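Local structure of folylpolyglutamate synthase protein FOLC (Mycobacterium tuberculosis, 2VOR) at residues G71-T76 with N355-S360; P292-H297 with H368-R373; P336-R341 with I350-N355. The protein probably catalyses the ATP-dependent addition of L-glutamate to dihydropteroate, giving dihydrofolate, and to tetrahydrofolate, building folylpolyglutamates. All coordinates share one frame; numbering follows the deposited sequence.

Contact 1. Residues G71-T76 with N355-S360; sequences GTNGKT and NPAGAS. With CO (cobalt (II) ion), chain D; ACP (phosphomethylphosphonic acid adenylate ester), chain B.
Asn73 of the P-loop, whose GTNGKT sequence wraps the phosphates of the ATP analogue ACP, meets Asn355, the N-cap of helix 356-369, amide to amide. The two side chains approach from opposite directions with their planes 76° apart. On the tight side, Asn355 ND2 sends a nearly straight bond (175°) to Asn73 OD1 at 2.9 Å. That oxygen lies in the Asn355 amide plane, and the CG2 methyl of Thr72 packs against the same ND2 at 3.5 Å. CG of Asn355 sits between its own N and carbonyl carbon (chi1 73°), which turns OD1 back to accept from Gly358 N at 2.7 Å and cap the helix.

The other side is looser. The return bond from Asn73 ND2 to Asn355 OD1 is long, 3.4 Å, and weak; the CB of Ala357, which is partly exposed, lies 3.6 Å from Asn73 OD1. Away from this pair, Lys75 NZ and the Gly74, Lys75 and Thr76 amides grip the phosphates, and Thr76 OG1 binds the cobalt ion. The contact thus joins the nucleotide loop to the glutamate ligase domain. One water donates to Asn355 OD1 (3.1 Å) and to ACP O4' (3.2 Å).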
loop_
_atom_site.group_PDB
_atom_site.type_symbol
_atom_site.label_atom_id
_atom_site.label_comp_id
_atom_site.label_asym_id
_atom_site.label_seq_id
_atom_site.Cartn_x
_atom_site.Cartn_y
_atom_site.Cartn_z
ATOM N N GLY A 71 1.577 -4.704 -8.191
ATOM C CA GLY A 71 2.837 -5.214 -7.596
ATOM C C GLY A 71 2.432 -5.848 -6.308
ATOM O O GLY A 71 1.250 -5.831 -5.952
ATOM N N THR A 72 3.382 -6.414 -5.577
ATOM C CA THR A 72 3.040 -7.054 -4.328
ATOM C C THR A 72 3.270 -6.123 -3.143
ATOM O O THR A 72 2.449 -6.043 -2.204
ATOM C CB THR A 72 3.904 -8.366 -4.096
ATOM O OG1 THR A 72 3.706 -9.262 -5.211
ATOM C CG2 THR A 72 3.524 -9.061 -2.806
ATOM N N ASN A 73 4.389 -5.451 -3.146
ATOM C CA ASN A 73 4.730 -4.581 -2.050
ATOM C C ASN A 73 5.055 -3.157 -2.521
ATOM O O ASN A 73 5.735 -2.970 -3.561
ATOM C CB ASN A 73 5.949 -5.100 -1.382
ATOM C CG ASN A 73 5.657 -6.315 -0.474
ATOM O OD1 ASN A 73 6.295 -7.362 -0.644
ATOM N ND2 ASN A 73 4.747 -6.146 0.546
ATOM N N GLY A 74 4.595 -2.160 -1.731
ATOM C CA GLY A 74 5.007 -0.809 -1.941
ATOM C C GLY A 74 4.012 -0.141 -2.800
ATOM O O GLY A 74 4.191 0.958 -3.127
ATOM N N LYS A 75 2.911 -0.764 -3.159
ATOM C CA LYS A 75 2.037 -0.044 -4.057
ATOM C C LYS A 75 1.490 1.230 -3.448
ATOM O O LYS A 75 1.327 2.274 -4.139
ATOM C CB LYS A 75 0.845 -0.872 -4.596
ATOM C CG LYS A 75 1.113 -2.283 -5.133
ATOM C CD LYS A 75 -0.256 -2.881 -5.733
ATOM C CE LYS A 75 -1.166 -3.335 -4.548
ATOM N NZ LYS A 75 -0.302 -4.243 -3.615
ATOM N N THR A 76 1.055 1.117 -2.196
ATOM C CA THR A 76 0.480 2.290 -1.469
ATOM C C THR A 76 1.462 3.407 -1.254
ATOM O O THR A 76 1.174 4.508 -1.559
ATOM C CB THR A 76 -0.199 1.932 -0.119
ATOM O OG1 THR A 76 -1.468 1.392 -0.437
ATOM C CG2 THR A 76 -0.450 3.255 0.725
ATOM N N ASN A 355 3.505 -9.859 4.743
ATOM C CA ASN A 355 3.983 -10.940 3.883
ATOM C C ASN A 355 5.449 -11.073 4.230
ATOM O O ASN A 355 5.959 -10.212 4.942
ATOM C CB ASN A 355 3.670 -10.632 2.397
ATOM C CG ASN A 355 4.565 -9.534 1.814
ATOM O OD1 ASN A 355 5.312 -8.900 2.512
ATOM N ND2 ASN A 355 4.543 -9.395 0.543
ATOM N N PRO A 356 6.124 -12.132 3.786
ATOM C CA PRO A 356 7.536 -12.298 4.202
ATOM C C PRO A 356 8.549 -11.280 3.664
ATOM O O PRO A 356 9.469 -10.907 4.369
ATOM C CB PRO A 356 7.902 -13.708 3.714
ATOM C CG PRO A 356 6.566 -14.448 3.589
ATOM C CD PRO A 356 5.624 -13.314 3.064
ATOM N N ALA A 357 8.402 -10.856 2.421
ATOM C CA ALA A 357 9.246 -9.816 1.875
ATOM C C ALA A 357 9.057 -8.518 2.685
ATOM O O ALA A 357 10.022 -7.854 3.022
ATOM C CB ALA A 357 8.901 -9.603 0.401
ATOM N N GLY A 358 7.821 -8.169 3.033
ATOM C CA GLY A 358 7.517 -6.959 3.862
ATOM C C GLY A 358 8.080 -7.082 5.284
ATOM O O GLY A 358 8.668 -6.169 5.822
ATOM N N ALA A 359 7.877 -8.238 5.882
ATOM C CA ALA A 359 8.375 -8.619 7.228
ATOM C C ALA A 359 9.934 -8.562 7.297
ATOM O O ALA A 359 10.574 -8.140 8.301
ATOM C CB ALA A 359 7.852 -10.064 7.541
ATOM N N SER A 360 10.546 -8.987 6.211
ATOM C CA SER A 360 11.978 -9.027 6.164
ATOM C C SER A 360 12.548 -7.612 5.891
ATOM O O SER A 360 13.647 -7.301 6.331
ATOM C CB SER A 360 12.406 -10.067 5.131
ATOM O OG SER A 360 13.527 -9.583 4.402
HETATM CO CO CO D . -1.843 -0.927 -0.722
HETATM P PG ACP B . -0.926 -3.052 1.477
HETATM O O1G ACP B . -1.193 -1.306 1.087
HETATM O O2G ACP B . -2.080 -4.062 1.255
HETATM O O3G ACP B . -0.381 -3.051 2.876
HETATM P PB ACP B . 1.159 -2.411 -0.619
HETATM O O1B ACP B . 1.648 -3.131 -1.811
HETATM O O2B ACP B . 0.228 -1.338 -1.025
HETATM C C3B ACP B . 0.074 -3.719 0.104
HETATM P PA ACP B . 2.487 -0.614 0.983
HETATM O O1A ACP B . 1.424 -0.532 2.137
HETATM O O2A ACP B . 3.608 0.398 0.916
HETATM O O3A ACP B . 2.440 -2.092 0.231
HETATM O "O5'" ACP B . 3.511 -1.418 2.118
HETATM C "C5'" ACP B . 3.116 -2.594 2.972
HETATM C "C4'" ACP B . 4.264 -3.098 3.825
HETATM O "O4'" ACP B . 5.191 -3.609 2.839
HETATM C "C3'" ACP B . 5.026 -1.921 4.429
HETATM O "O3'" ACP B . 4.605 -1.626 5.752
HETATM C "C2'" ACP B . 6.483 -2.368 4.450
HETATM O "O2'" ACP B . 6.745 -3.245 5.550
HETATM C "C1'" ACP B . 6.560 -3.246 3.234
HETATM N N9 ACP B . 7.078 -2.658 1.954
HETATM C C8 ACP B . 6.684 -1.513 1.312
HETATM N N7 ACP B . 7.362 -1.377 0.159
HETATM C C5 ACP B . 8.210 -2.422 0.096
HETATM C C6 ACP B . 9.140 -2.835 -0.839
HETATM N N6 ACP B . 9.366 -2.124 -1.943
HETATM N N1 ACP B . 9.783 -3.988 -0.606
HETATM C C2 ACP B . 9.609 -4.705 0.490
HETATM N N3 ACP B . 8.731 -4.348 1.411
HETATM C C4 ACP B . 8.017 -3.240 1.212
HETATM O O HOH W 1 3.792 -6.435 3.510
#

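Contact 2. Residues P292-H297 with H368-R373. With ACP (phosphomethylphosphonic acid adenylate ester), chain B.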
loop_
_atom_site.group_PDB
_atom_site.type_symbol
_atom_site.label_atom_id
_atom_site.label_comp_id
_atom_site.label_asym_id
_atom_site.label_seq_id
_atom_site.Cartn_x
_atom_site.Cartn_y
_atom_site.Cartn_z
ATOM N N PRO A 292 11.385 11.598 4.503
ATOM C CA PRO A 292 11.046 11.359 5.915
ATOM C C PRO A 292 10.433 9.979 6.138
ATOM O O PRO A 292 9.457 9.894 6.843
ATOM C CB PRO A 292 9.954 12.461 6.228
ATOM C CG PRO A 292 9.255 12.663 4.816
ATOM C CD PRO A 292 10.328 12.375 3.788
ATOM N N LEU A 293 11.000 8.939 5.580
ATOM C CA LEU A 293 10.525 7.588 5.762
ATOM C C LEU A 293 11.758 6.701 5.994
ATOM O O LEU A 293 12.791 6.910 5.361
ATOM C CB LEU A 293 9.798 7.085 4.500
ATOM C CG LEU A 293 8.453 7.715 4.107
ATOM C CD1 LEU A 293 7.829 7.096 2.821
ATOM C CD2 LEU A 293 7.467 7.575 5.329
ATOM N N HIS A 294 11.638 5.694 6.870
ATOM C CA HIS A 294 12.734 4.738 7.130
ATOM C C HIS A 294 12.660 3.529 6.221
ATOM O O HIS A 294 11.572 3.097 5.861
ATOM C CB HIS A 294 12.613 4.214 8.554
ATOM C CG HIS A 294 12.504 5.290 9.564
ATOM N ND1 HIS A 294 13.519 6.203 9.779
ATOM C CD2 HIS A 294 11.489 5.639 10.392
ATOM C CE1 HIS A 294 13.132 7.067 10.704
ATOM N NE2 HIS A 294 11.911 6.747 11.100
ATOM N N GLY A 295 13.816 2.987 5.856
ATOM C CA GLY A 295 13.902 1.705 5.232
ATOM C C GLY A 295 14.496 1.805 3.849
ATOM O O GLY A 295 14.084 2.642 3.074
ATOM N N GLU A 296 15.443 0.929 3.539
ATOM C CA GLU A 296 16.024 0.876 2.230
ATOM C C GLU A 296 14.952 0.663 1.202
ATOM O O GLU A 296 15.037 1.217 0.108
ATOM C CB GLU A 296 17.037 -0.257 2.104
ATOM C CG GLU A 296 17.801 -0.140 0.825
ATOM C CD GLU A 296 18.634 -1.363 0.590
ATOM O OE1 GLU A 296 19.263 -1.785 1.586
ATOM O OE2 GLU A 296 18.642 -1.917 -0.556
ATOM N N HIS A 297 13.955 -0.148 1.535
ATOM C CA HIS A 297 12.864 -0.379 0.622
ATOM C C HIS A 297 12.149 0.920 0.200
ATOM O O HIS A 297 11.671 1.019 -0.952
ATOM C CB HIS A 297 11.865 -1.416 1.182
ATOM C CG HIS A 297 11.206 -1.013 2.464
ATOM N ND1 HIS A 297 11.871 -0.983 3.672
ATOM C CD2 HIS A 297 9.936 -0.648 2.730
ATOM C CE1 HIS A 297 11.049 -0.589 4.624
ATOM N NE2 HIS A 297 9.868 -0.371 4.077
ATOM N N HIS A 368 19.121 -1.997 11.062
ATOM C CA HIS A 368 20.160 -1.175 10.419
ATOM C C HIS A 368 20.055 0.311 10.649
ATOM O O HIS A 368 21.071 0.965 10.651
ATOM C CB HIS A 368 20.177 -1.365 8.919
ATOM C CG HIS A 368 20.468 -2.754 8.507
ATOM N ND1 HIS A 368 20.295 -3.189 7.214
ATOM C CD2 HIS A 368 20.945 -3.812 9.204
ATOM C CE1 HIS A 368 20.659 -4.454 7.130
ATOM N NE2 HIS A 368 21.061 -4.849 8.319
ATOM N N GLU A 369 18.856 0.854 10.777
ATOM C CA GLU A 369 18.698 2.293 10.858
ATOM C C GLU A 369 18.402 2.731 12.282
ATOM O O GLU A 369 18.362 3.902 12.542
ATOM C CB GLU A 369 17.604 2.778 9.874
ATOM C CG GLU A 369 17.762 2.091 8.501
ATOM C CD GLU A 369 16.919 2.674 7.346
ATOM O OE1 GLU A 369 16.142 3.666 7.480
ATOM O OE2 GLU A 369 17.090 2.114 6.269
ATOM N N PHE A 370 18.196 1.793 13.210
ATOM C CA PHE A 370 18.085 2.131 14.635
ATOM C C PHE A 370 19.067 1.330 15.493
ATOM O O PHE A 370 19.725 0.398 15.019
ATOM C CB PHE A 370 16.672 1.885 15.117
ATOM C CG PHE A 370 15.663 2.593 14.285
ATOM C CD1 PHE A 370 15.315 3.907 14.552
ATOM C CD2 PHE A 370 15.099 1.977 13.200
ATOM C CE1 PHE A 370 14.411 4.554 13.741
ATOM C CE2 PHE A 370 14.214 2.654 12.394
ATOM C CZ PHE A 370 13.871 3.878 12.642
ATOM N N ASP A 371 19.147 1.691 16.767
ATOM C CA ASP A 371 20.007 0.989 17.687
ATOM C C ASP A 371 19.183 0.512 18.870
ATOM O O ASP A 371 19.351 1.013 19.988
ATOM C CB ASP A 371 21.098 1.937 18.169
ATOM C CG ASP A 371 22.163 1.239 19.037
ATOM O OD1 ASP A 371 22.444 0.014 18.863
ATOM O OD2 ASP A 371 22.749 1.948 19.886
ATOM N N PHE A 372 18.305 -0.459 18.639
ATOM C CA PHE A 372 17.493 -0.988 19.714
ATOM C C PHE A 372 18.243 -2.062 20.464
ATOM O O PHE A 372 18.818 -2.984 19.843
ATOM C CB PHE A 372 16.166 -1.530 19.202
ATOM C CG PHE A 372 15.220 -0.456 18.798
ATOM C CD1 PHE A 372 15.002 -0.170 17.461
ATOM C CD2 PHE A 372 14.547 0.259 19.750
ATOM C CE1 PHE A 372 14.127 0.828 17.089
ATOM C CE2 PHE A 372 13.652 1.264 19.382
ATOM C CZ PHE A 372 13.449 1.548 18.049
ATOM N N ARG A 373 18.258 -1.932 21.792
ATOM C CA ARG A 373 18.856 -2.974 22.640
ATOM C C ARG A 373 17.785 -4.040 23.003
ATOM O O ARG A 373 18.133 -5.171 23.362
ATOM C CB ARG A 373 19.514 -2.357 23.900
HETATM P PG ACP B . -0.926 -3.052 1.477
HETATM O O1G ACP B . -1.193 -1.306 1.087
HETATM O O2G ACP B . -2.080 -4.062 1.255
HETATM O O3G ACP B . -0.381 -3.051 2.876
HETATM P PB ACP B . 1.159 -2.411 -0.619
HETATM O O1B ACP B . 1.648 -3.131 -1.811
HETATM O O2B ACP B . 0.228 -1.338 -1.025
HETATM C C3B ACP B . 0.074 -3.719 0.104
HETATM P PA ACP B . 2.487 -0.614 0.983
HETATM O O1A ACP B . 1.424 -0.532 2.137
HETATM O O2A ACP B . 3.608 0.398 0.916
HETATM O O3A ACP B . 2.440 -2.092 0.231
HETATM O "O5'" ACP B . 3.511 -1.418 2.118
HETATM C "C5'" ACP B . 3.116 -2.594 2.972
HETATM C "C4'" ACP B . 4.264 -3.098 3.825
HETATM O "O4'" ACP B . 5.191 -3.609 2.839
HETATM C "C3'" ACP B . 5.026 -1.921 4.429
HETATM O "O3'" ACP B . 4.605 -1.626 5.752
HETATM C "C2'" ACP B . 6.483 -2.368 4.450
HETATM O "O2'" ACP B . 6.745 -3.245 5.550
HETATM C "C1'" ACP B . 6.560 -3.246 3.234
HETATM N N9 ACP B . 7.078 -2.658 1.954
HETATM C C8 ACP B . 6.684 -1.513 1.312
HETATM N N7 ACP B . 7.362 -1.377 0.159
HETATM C C5 ACP B . 8.210 -2.422 0.096
HETATM C C6 ACP B . 9.140 -2.835 -0.839
HETATM N N6 ACP B . 9.366 -2.124 -1.943
HETATM N N1 ACP B . 9.783 -3.988 -0.606
HETATM C C2 ACP B . 9.609 -4.705 0.490
HETATM N N3 ACP B . 8.731 -4.348 1.411
HETATM C C4 ACP B . 8.017 -3.240 1.212
HETATM O O HOH W 2 15.965 5.950 8.964
#
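His294 and Phe370 form a T-shaped pair in which the phenyl edge points at the imidazole face. Ring centroids are 4.9 Å apart and the planes stand at 72°. The CZ corner of Phe370 does the touching: it sits over the centre of the imidazole, so that His294 CG, ND1 and CD2 are all about equally far from it, with CG at 3.7 Å. At the rim of the imidazole a different neighbour takes over. A water lies in the ring plane, 2.6 Å from His294 ND1, and donates to Glu369 OE1 at 2.7 Å, bridging ND1 and OE1, which are themselves 4.3 Å apart, while OE1 sits near the plane at the edge of the ring.

Glu369 itself comes in alongside the backbone of the other segment. With CG turned beside its own N (chi1 -44°) and the chain extended beyond, it brings OE1 to 2.9 Å from Gly295 N, whose N-H reaches that oxygen from above the carboxylate plane. OE2 makes a salt bridge with Arg268, so both carboxylate oxygens are held.

This surface contact joins the turn that enters helix 296-313 to the end of helix 356-369, and so the central and glutamate ligase domains. His294 also packs on Thr365 of the latter helix and on Phe349 of strand 347-350, while Arg268 comes from strand 264-271.

Contact 3. Residues P336-R341 with I350-N355. With ACP (phosphomethylphosphonic acid adenylate ester), chain B.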
loop_
_atom_site.group_PDB
_atom_site.type_symbol
_atom_site.label_atom_id
_atom_site.label_comp_id
_atom_site.label_asym_id
_atom_site.label_seq_id
_atom_site.Cartn_x
_atom_site.Cartn_y
_atom_site.Cartn_z
ATOM N N PRO A 336 1.279 6.615 6.306
ATOM C CA PRO A 336 0.742 6.186 7.601
ATOM C C PRO A 336 0.705 4.676 7.751
ATOM O O PRO A 336 0.343 3.991 6.808
ATOM C CB PRO A 336 -0.657 6.758 7.591
ATOM C CG PRO A 336 -0.496 7.990 6.708
ATOM C CD PRO A 336 0.367 7.522 5.588
ATOM N N GLY A 337 1.115 4.166 8.925
ATOM C CA GLY A 337 1.163 2.719 9.216
ATOM C C GLY A 337 2.227 1.942 8.465
ATOM O O GLY A 337 2.225 0.717 8.476
ATOM N N ARG A 338 3.120 2.626 7.770
ATOM C CA ARG A 338 4.359 1.994 7.237
ATOM C C ARG A 338 5.567 2.553 8.041
ATOM O O ARG A 338 5.953 3.750 7.903
ATOM C CB ARG A 338 4.531 2.261 5.719
ATOM C CG ARG A 338 3.602 1.396 4.817
ATOM C CD ARG A 338 2.108 1.748 5.121
ATOM N NE ARG A 338 1.085 1.204 4.204
ATOM C CZ ARG A 338 -0.237 1.437 4.260
ATOM N NH1 ARG A 338 -0.769 2.258 5.167
ATOM N NH2 ARG A 338 -1.053 0.868 3.384
ATOM N N LEU A 339 6.094 1.723 8.929
ATOM C CA LEU A 339 7.136 2.111 9.902
ATOM C C LEU A 339 6.919 3.552 10.411
ATOM O O LEU A 339 7.779 4.447 10.271
ATOM C CB LEU A 339 8.472 2.002 9.226
ATOM C CG LEU A 339 9.614 1.165 9.808
ATOM C CD1 LEU A 339 9.306 0.657 11.161
ATOM C CD2 LEU A 339 9.995 0.096 8.796
ATOM N N GLU A 340 5.738 3.787 10.975
ATOM C CA GLU A 340 5.411 5.104 11.462
ATOM C C GLU A 340 5.573 5.070 12.968
ATOM O O GLU A 340 5.055 4.199 13.605
ATOM C CB GLU A 340 4.007 5.472 11.065
ATOM C CG GLU A 340 3.633 6.945 11.380
ATOM C CD GLU A 340 2.152 7.220 11.079
ATOM O OE1 GLU A 340 1.409 6.235 10.862
ATOM O OE2 GLU A 340 1.712 8.399 11.064
ATOM N N ARG A 341 6.349 5.981 13.500
ATOM C CA ARG A 341 6.633 6.090 14.896
ATOM C C ARG A 341 5.490 6.755 15.624
ATOM O O ARG A 341 5.182 7.884 15.362
ATOM C CB ARG A 341 7.913 6.879 15.063
ATOM C CG ARG A 341 8.607 6.656 16.318
ATOM C CD ARG A 341 10.007 7.139 16.354
ATOM N NE ARG A 341 10.087 8.549 16.080
ATOM C CZ ARG A 341 10.798 9.433 16.734
ATOM N NH1 ARG A 341 11.534 9.107 17.756
ATOM N NH2 ARG A 341 10.745 10.672 16.347
ATOM N N ILE A 350 4.187 1.494 14.292
ATOM C CA ILE A 350 3.196 0.593 13.631
ATOM C C ILE A 350 3.761 0.306 12.247
ATOM O O ILE A 350 4.346 1.195 11.628
ATOM C CB ILE A 350 1.794 1.250 13.500
ATOM C CG1 ILE A 350 1.870 2.556 12.699
ATOM C CG2 ILE A 350 1.174 1.569 14.867
ATOM C CD1 ILE A 350 0.522 3.294 12.551
ATOM N N ASP A 351 3.655 -0.931 11.756
ATOM C CA ASP A 351 4.027 -1.227 10.382
ATOM C C ASP A 351 3.119 -2.256 9.776
ATOM O O ASP A 351 2.790 -3.209 10.400
ATOM C CB ASP A 351 5.480 -1.635 10.241
ATOM C CG ASP A 351 5.860 -1.882 8.758
ATOM O OD1 ASP A 351 6.112 -0.929 7.988
ATOM O OD2 ASP A 351 5.873 -3.058 8.330
ATOM N N ALA A 352 2.695 -2.052 8.540
ATOM C CA ALA A 352 1.628 -2.856 7.953
ATOM C C ALA A 352 2.157 -4.137 7.335
ATOM O O ALA A 352 1.468 -4.717 6.501
ATOM C CB ALA A 352 0.830 -1.989 6.849
ATOM N N ALA A 353 3.371 -4.561 7.688
ATOM C CA ALA A 353 4.026 -5.766 7.072
ATOM C C ALA A 353 3.161 -7.019 7.196
ATOM O O ALA A 353 2.833 -7.431 8.278
ATOM C CB ALA A 353 5.398 -6.027 7.698
ATOM N N HIS A 354 2.764 -7.606 6.082
ATOM C CA HIS A 354 1.866 -8.743 6.126
ATOM C C HIS A 354 2.269 -9.859 5.166
ATOM O O HIS A 354 1.464 -10.690 4.799
ATOM C CB HIS A 354 0.413 -8.334 5.914
ATOM C CG HIS A 354 0.146 -7.567 4.654
ATOM N ND1 HIS A 354 0.016 -8.173 3.414
ATOM C CD2 HIS A 354 -0.119 -6.250 4.457
ATOM C CE1 HIS A 354 -0.269 -7.258 2.505
ATOM N NE2 HIS A 354 -0.328 -6.080 3.110
ATOM N N ASN A 355 3.505 -9.859 4.743
ATOM C CA ASN A 355 3.983 -10.940 3.883
ATOM C C ASN A 355 5.449 -11.073 4.230
ATOM O O ASN A 355 5.959 -10.212 4.942
ATOM C CB ASN A 355 3.670 -10.632 2.397
ATOM C CG ASN A 355 4.565 -9.534 1.814
ATOM O OD1 ASN A 355 5.312 -8.900 2.512
ATOM N ND2 ASN A 355 4.543 -9.395 0.543
HETATM P PG ACP B . -0.926 -3.052 1.477
HETATM O O1G ACP B . -1.193 -1.306 1.087
HETATM O O2G ACP B . -2.080 -4.062 1.255
HETATM O O3G ACP B . -0.381 -3.051 2.876
HETATM P PB ACP B . 1.159 -2.411 -0.619
HETATM O O1B ACP B . 1.648 -3.131 -1.811
HETATM O O2B ACP B . 0.228 -1.338 -1.025
HETATM C C3B ACP B . 0.074 -3.719 0.104
HETATM P PA ACP B . 2.487 -0.614 0.983
HETATM O O1A ACP B . 1.424 -0.532 2.137
HETATM O O2A ACP B . 3.608 0.398 0.916
HETATM O O3A ACP B . 2.440 -2.092 0.231
HETATM O "O5'" ACP B . 3.511 -1.418 2.118
HETATM C "C5'" ACP B . 3.116 -2.594 2.972
HETATM C "C4'" ACP B . 4.264 -3.098 3.825
HETATM O "O4'" ACP B . 5.191 -3.609 2.839
HETATM C "C3'" ACP B . 5.026 -1.921 4.429
HETATM O "O3'" ACP B . 4.605 -1.626 5.752
HETATM C "C2'" ACP B . 6.483 -2.368 4.450
HETATM O "O2'" ACP B . 6.745 -3.245 5.550
HETATM C "C1'" ACP B . 6.560 -3.246 3.234
HETATM N N9 ACP B . 7.078 -2.658 1.954
HETATM C C8 ACP B . 6.684 -1.513 1.312
HETATM N N7 ACP B . 7.362 -1.377 0.159
HETATM C C5 ACP B . 8.210 -2.422 0.096
HETATM C C6 ACP B . 9.140 -2.835 -0.839
HETATM N N6 ACP B . 9.366 -2.124 -1.943
HETATM N N1 ACP B . 9.783 -3.988 -0.606
HETATM C C2 ACP B . 9.609 -4.705 0.490
HETATM N N3 ACP B . 8.731 -4.348 1.411
HETATM C C4 ACP B . 8.017 -3.240 1.212
#
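Leu339 N donates to Asp351 OD1 at 2.8 Å, on the lone pair that faces away from the other oxygen. The carboxylate also reads the nucleotide ribose: ACP O3' donates to OD1 and O2' to OD2, each hydroxyl having its own oxygen. With CG anti to the backbone N (chi1 -177°), the carboxylate reaches Leu339 N and the ribose; OD2 also accepts from Ala353 N, from above the carboxylate plane, an Asx turn. This fixes the rotation of the group that holds the sugar.

Arg338 works on the phosphates. Its NE gives a 2.7 Å bond to ACP O1A, and NH2 reaches O1G at 3.2 Å. NH1 turns back to Pro336 O, 2.6 Å away and close to the guanidinium plane, so the group is held flat, while the Ala352 methyl lies over one face near its rim. Further along the loop, His354 NE2 makes weak bonds to the terminal phosphate.

Next along the chain the backbones pair as the start of an antiparallel ladder, Glu340 with Ile350 being a hydrogen-bonded pair. Leu339 and Glu340 both face Ile350, a G1 beta bulge, at the edge of the six-stranded mixed sheet of the glutamate ligase domain.

Away from the nucleotide the contact is packing. Ile350 CD1 presses on Gly337 CA at 3.4 Å and lies alongside Glu340, whose OE1 accepts from Gly337 N at 2.8 Å and is also salt-bridged to Arg479. Beyond them, helix 472-481 covers Ile350 through Ala478 and Arg479.

Overall arrangement
The three contacts border one nucleotide. Contacts 1 and 3, with centres about 11 Å apart, touch directly and share Asn355; contact 2 lies about 16 Å from contact 1 and 13 Å from contact 3, centre to centre, nearer the surface. Along the chain the order is 71-76, 292-297, 336-341, 350-355, 355-360, 368-373, so contacts 1 and 2 interleave and both span the whole of contact 3. Helix 356-369 ties them together: contact 1 uses its start, contact 2 its end, and contact 3 the loop leading into it. Contacts 1 and 2 bridge two domains while contact 3 stays within one, consistent with ATP being bound in the cleft between them.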